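Local coordinates for protein putative efflux transporter (Bacteroides eggerthii, PDB 4L8J) that probably serves as the periplasmic membrane-fusion (adaptor) subunit of an efflux pump, as in other members of the HlyD family, at residues G137-R142 / V157-T162; S17-L22 / A244-P249. One frame throughout, in Å; residues are numbered along the deposited sequence.

Contact 1. Residues G137-R142 / V157-T162; sequences GSIETR and VRLVNT
A classic beta bulge interrupts the antiparallel pairing of strands 137-142 and 155-161, where Glu140 and Thr141 together face Arg158. The carbonyl oxygen of Arg158 takes the N-H of Glu140 (N to O 2.8 Å), which arrives nearly along the C=O axis, and a weak, longer bond from Thr141 N. Arg158 N returns a bond to Thr141 O, and before the bulge Ser138 and Val160 form a regular hydrogen-bonded pair. At the bulge the side chain of Glu140 leans toward the neighbouring strand. With CG anti to the backbone N (chi1 -159°), its chain crosses Val160 at about a right angle, and OE2 stands 3.4 Å from Val160 CG1. The other methyl of Val160, CG2, lies against Ser138 OG at 3.2 Å. An alanine in place of Val160 would probably open a gap between Ser138 OG and the Glu140 carboxylate and let the Glu140 chain turn more freely. Within the bulge, Thr141 and Arg158 lie side by side and point the same way, Arg158 CD 3.9 Å from Thr141 CB. On the opposite face, Ile139 CD1 meets Leu159 CD1 at 3.8 Å, and Ile139 and Val157 also touch Ile62 of strand 61-65. Strands 34-38 and 55-56 flank the pair, completing one four-stranded sheet of the barrel-sandwich (lipoyl-like) domain characteristic of HlyD-type adaptors.

Contact 2. Residues S17-L22 / A244-P249; sequences SQSVIL and ASDIAP
Ser19 and Asp246 meet through their side chains where two antiparallel strands of a six-stranded barrel, 20-29 and 238-246, lie edge to edge. Ser19 OG sits between its own backbone N and carbonyl carbon (chi1 65°) and donates to Asp246 OD1 at 2.7 Å, from above the carboxylate plane. Ala248 N reaches the same oxygen from the opposite face of that plane, closing an Asx turn as the chain leaves its strand. Two donors thus grip OD1 from both faces, which probably limits rotation of the carboxylate and would favour its charged form. Val20 crosses Asp246 at about a right angle, its CG2 4.0 Å from Asp246 CG. Farther along this face, Leu22 CD2 rests against Ala244 CB at 3.6 Å. On the other face Ile21 and Ile247 cross obliquely, CG1 of Ile21 lying 4.0 Å from CD1 of Ile247, and both also touch Leu178 of helix 176-180. Ser245, on the same face as Ile21, gives its hydroxyl a partner in Leu178 O. Backbone bonds in both directions between Ile21 and Ser245 join the strands, and Ile247 N donates to Ser19 O just beyond the last bridge. Ser19 is the third residue of the type I turn from Ser17 to Val20, and its CB packs 3.6 Å from Ala248 CB. One water is hydrogen-bonded to Ser19 OG, Asp246 OD2 and Ala248 O, the last at 2.9 Å.

The two contacts belong to successive beta domains of an elongated chain and do not touch: their centres are 42 Å apart, their nearest atoms about 24 Å, and they lie on opposite sides of the chain's centre. Contact 1 joins strands close in sequence, whereas contact 2 brings together segments separated by 221 residues, an interval that includes contact 1, the long helices 68-95 and 102-127 and most of the barrel. Strand 20-29 leads from contact 2 toward the domain of contact 1. Each has a small molecule nearby, probably from crystallisation: glycerol at Arg142 in contact 1, and di(hydroxyethyl)ether near Leu22 in contact 2.

Contact 1. Residues G137-R142 / V157-T162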
# COMPACT_ATOMS: atom_id res chain seq x y z
N GLY A 137 -28.39 19.88 -43.23
CA GLY A 137 -28.06 21.11 -42.52
C GLY A 137 -29.24 21.95 -42.13
O GLY A 137 -30.39 21.50 -42.21
N SER A 138 -28.97 23.17 -41.69
CA SER A 138 -30.01 24.09 -41.28
C SER A 138 -29.83 25.43 -41.97
O SER A 138 -28.70 25.92 -42.15
CB SER A 138 -30.06 24.23 -39.76
OG SER A 138 -29.01 25.03 -39.25
N ILE A 139 -30.96 26.02 -42.39
CA ILE A 139 -30.97 27.29 -43.07
C ILE A 139 -30.70 28.37 -42.05
O ILE A 139 -31.57 28.71 -41.24
CB ILE A 139 -32.29 27.54 -43.87
CG1 ILE A 139 -32.69 26.33 -44.76
CG2 ILE A 139 -32.27 28.88 -44.62
CD1 ILE A 139 -31.67 25.85 -45.82
N GLU A 140 -29.47 28.89 -42.07
CA GLU A 140 -29.07 29.97 -41.17
C GLU A 140 -29.66 31.27 -41.67
O GLU A 140 -30.20 32.02 -40.88
CB GLU A 140 -27.54 30.05 -41.04
CG GLU A 140 -27.08 30.77 -39.78
CD GLU A 140 -25.59 31.05 -39.69
OE1 GLU A 140 -25.10 31.94 -40.42
OE2 GLU A 140 -24.92 30.39 -38.86
N THR A 141 -29.58 31.53 -42.98
CA THR A 141 -30.10 32.78 -43.55
C THR A 141 -30.65 32.57 -44.96
O THR A 141 -30.05 31.87 -45.77
CB THR A 141 -28.99 33.88 -43.58
OG1 THR A 141 -28.24 33.88 -42.36
CG2 THR A 141 -29.54 35.28 -43.82
N ARG A 142 -31.77 33.23 -45.25
CA ARG A 142 -32.40 33.31 -46.55
C ARG A 142 -32.00 34.67 -47.13
O ARG A 142 -32.40 35.71 -46.59
CB ARG A 142 -33.91 33.17 -46.40
CG ARG A 142 -34.59 32.70 -47.65
CD ARG A 142 -35.90 32.09 -47.27
NE ARG A 142 -36.99 33.01 -47.53
CZ ARG A 142 -38.20 32.64 -47.91
NH1 ARG A 142 -38.51 31.36 -48.03
NH2 ARG A 142 -39.13 33.55 -48.16
N VAL A 157 -29.00 31.06 -49.99
CA VAL A 157 -29.11 30.78 -48.57
C VAL A 157 -27.72 30.48 -48.00
O VAL A 157 -26.80 30.11 -48.75
CB VAL A 157 -30.10 29.61 -48.19
CG1 VAL A 157 -31.55 29.90 -48.58
CG2 VAL A 157 -29.61 28.24 -48.69
N ARG A 158 -27.60 30.57 -46.67
CA ARG A 158 -26.43 30.19 -45.88
C ARG A 158 -26.85 28.97 -45.12
O ARG A 158 -27.80 29.04 -44.35
CB ARG A 158 -25.96 31.35 -44.96
CG ARG A 158 -25.54 32.58 -45.75
CD ARG A 158 -25.31 33.81 -44.91
NE ARG A 158 -24.75 34.89 -45.73
CZ ARG A 158 -24.28 36.04 -45.25
NH1 ARG A 158 -24.29 36.27 -43.94
NH2 ARG A 158 -23.79 36.96 -46.07
N LEU A 159 -26.26 27.82 -45.44
CA LEU A 159 -26.55 26.52 -44.87
C LEU A 159 -25.40 26.06 -43.94
O LEU A 159 -24.25 26.00 -44.38
CB LEU A 159 -26.75 25.51 -46.03
CG LEU A 159 -27.05 24.04 -45.66
CD1 LEU A 159 -28.46 23.87 -45.13
CD2 LEU A 159 -26.82 23.11 -46.83
N VAL A 160 -25.72 25.74 -42.66
CA VAL A 160 -24.69 25.27 -41.73
C VAL A 160 -24.81 23.74 -41.63
O VAL A 160 -25.92 23.22 -41.47
CB VAL A 160 -24.67 25.98 -40.34
CG1 VAL A 160 -24.40 27.48 -40.50
CG2 VAL A 160 -25.95 25.77 -39.56
N ASN A 161 -23.67 23.03 -41.81
CA ASN A 161 -23.58 21.58 -41.75
C ASN A 161 -23.86 21.12 -40.32
O ASN A 161 -23.18 21.58 -39.40
CB ASN A 161 -22.19 21.09 -42.23
CG ASN A 161 -22.13 19.63 -42.56
OD1 ASN A 161 -22.61 18.77 -41.82
ND2 ASN A 161 -21.53 19.30 -43.70
N THR A 162 -24.84 20.22 -40.14
CA THR A 162 -25.24 19.76 -38.81
C THR A 162 -24.97 18.28 -38.63
O THR A 162 -25.45 17.70 -37.66
CB THR A 162 -26.73 20.10 -38.53
OG1 THR A 162 -27.59 19.37 -39.42
CG2 THR A 162 -27.03 21.57 -38.58

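Contact 2. Residues S17-L22 / A244-P249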
# COMPACT_ATOMS: atom_id res chain seq x y z
N SER A 17 -15.20 2.96 -8.39
CA SER A 17 -14.32 1.84 -8.71
C SER A 17 -12.90 2.28 -8.37
O SER A 17 -12.52 3.39 -8.72
CB SER A 17 -14.46 1.46 -10.18
OG SER A 17 -13.64 0.35 -10.46
N GLN A 18 -12.14 1.46 -7.66
CA GLN A 18 -10.78 1.83 -7.22
C GLN A 18 -9.90 2.45 -8.33
O GLN A 18 -9.29 3.50 -8.11
CB GLN A 18 -10.07 0.59 -6.64
CG GLN A 18 -8.61 0.83 -6.29
CD GLN A 18 -7.91 -0.46 -5.96
OE1 GLN A 18 -8.21 -1.53 -6.51
NE2 GLN A 18 -6.99 -0.37 -5.02
N SER A 19 -9.82 1.80 -9.50
CA SER A 19 -8.87 2.21 -10.52
C SER A 19 -9.44 3.08 -11.65
O SER A 19 -8.71 3.35 -12.62
CB SER A 19 -8.22 0.97 -11.14
OG SER A 19 -9.20 0.20 -11.82
N VAL A 20 -10.71 3.47 -11.58
CA VAL A 20 -11.32 4.32 -12.60
C VAL A 20 -11.09 5.77 -12.18
O VAL A 20 -11.54 6.19 -11.12
CB VAL A 20 -12.83 3.99 -12.83
CG1 VAL A 20 -13.50 5.02 -13.76
CG2 VAL A 20 -13.00 2.59 -13.42
N ILE A 21 -10.34 6.52 -12.99
CA ILE A 21 -10.07 7.93 -12.75
C ILE A 21 -11.09 8.77 -13.49
O ILE A 21 -11.33 8.55 -14.67
CB ILE A 21 -8.62 8.32 -13.14
CG1 ILE A 21 -7.55 7.37 -12.53
CG2 ILE A 21 -8.33 9.84 -12.86
CD1 ILE A 21 -7.49 7.30 -10.98
N LEU A 22 -11.70 9.74 -12.80
CA LEU A 22 -12.69 10.63 -13.39
C LEU A 22 -12.17 12.06 -13.36
O LEU A 22 -11.60 12.48 -12.35
CB LEU A 22 -14.01 10.56 -12.60
CG LEU A 22 -14.65 9.18 -12.39
CD1 LEU A 22 -15.83 9.31 -11.43
CD2 LEU A 22 -15.14 8.59 -13.69
N ALA A 244 -13.58 9.41 -18.26
CA ALA A 244 -13.46 8.23 -17.36
C ALA A 244 -12.45 7.26 -17.95
O ALA A 244 -12.59 6.81 -19.10
CB ALA A 244 -14.80 7.54 -17.15
N SER A 245 -11.39 7.01 -17.18
CA SER A 245 -10.31 6.15 -17.62
C SER A 245 -10.00 5.07 -16.58
O SER A 245 -9.60 5.40 -15.46
CB SER A 245 -9.04 6.97 -17.87
OG SER A 245 -9.24 8.06 -18.76
N ASP A 246 -10.10 3.79 -16.98
CA ASP A 246 -9.68 2.72 -16.09
C ASP A 246 -8.17 2.55 -16.29
O ASP A 246 -7.75 2.08 -17.34
CB ASP A 246 -10.47 1.41 -16.30
CG ASP A 246 -10.21 0.35 -15.23
OD1 ASP A 246 -9.19 0.46 -14.51
OD2 ASP A 246 -11.01 -0.59 -15.13
N ILE A 247 -7.37 3.01 -15.33
CA ILE A 247 -5.91 2.92 -15.44
C ILE A 247 -5.35 1.56 -14.98
O ILE A 247 -4.14 1.36 -15.05
CB ILE A 247 -5.18 4.08 -14.72
CG1 ILE A 247 -5.44 4.07 -13.19
CG2 ILE A 247 -5.51 5.45 -15.38
CD1 ILE A 247 -4.40 4.97 -12.47
N ALA A 248 -6.19 0.63 -14.50
CA ALA A 248 -5.73 -0.73 -14.10
C ALA A 248 -6.78 -1.76 -14.49
O ALA A 248 -7.40 -2.38 -13.63
CB ALA A 248 -5.44 -0.79 -12.61
N PRO A 249 -7.06 -1.92 -15.81
CA PRO A 249 -8.14 -2.84 -16.22
C PRO A 249 -7.84 -4.31 -15.93
O PRO A 249 -8.76 -5.10 -15.78
CB PRO A 249 -8.27 -2.58 -17.73
CG PRO A 249 -6.89 -2.11 -18.16
CD PRO A 249 -6.43 -1.26 -16.98
O HOH W 1 -10.18 -2.36 -12.97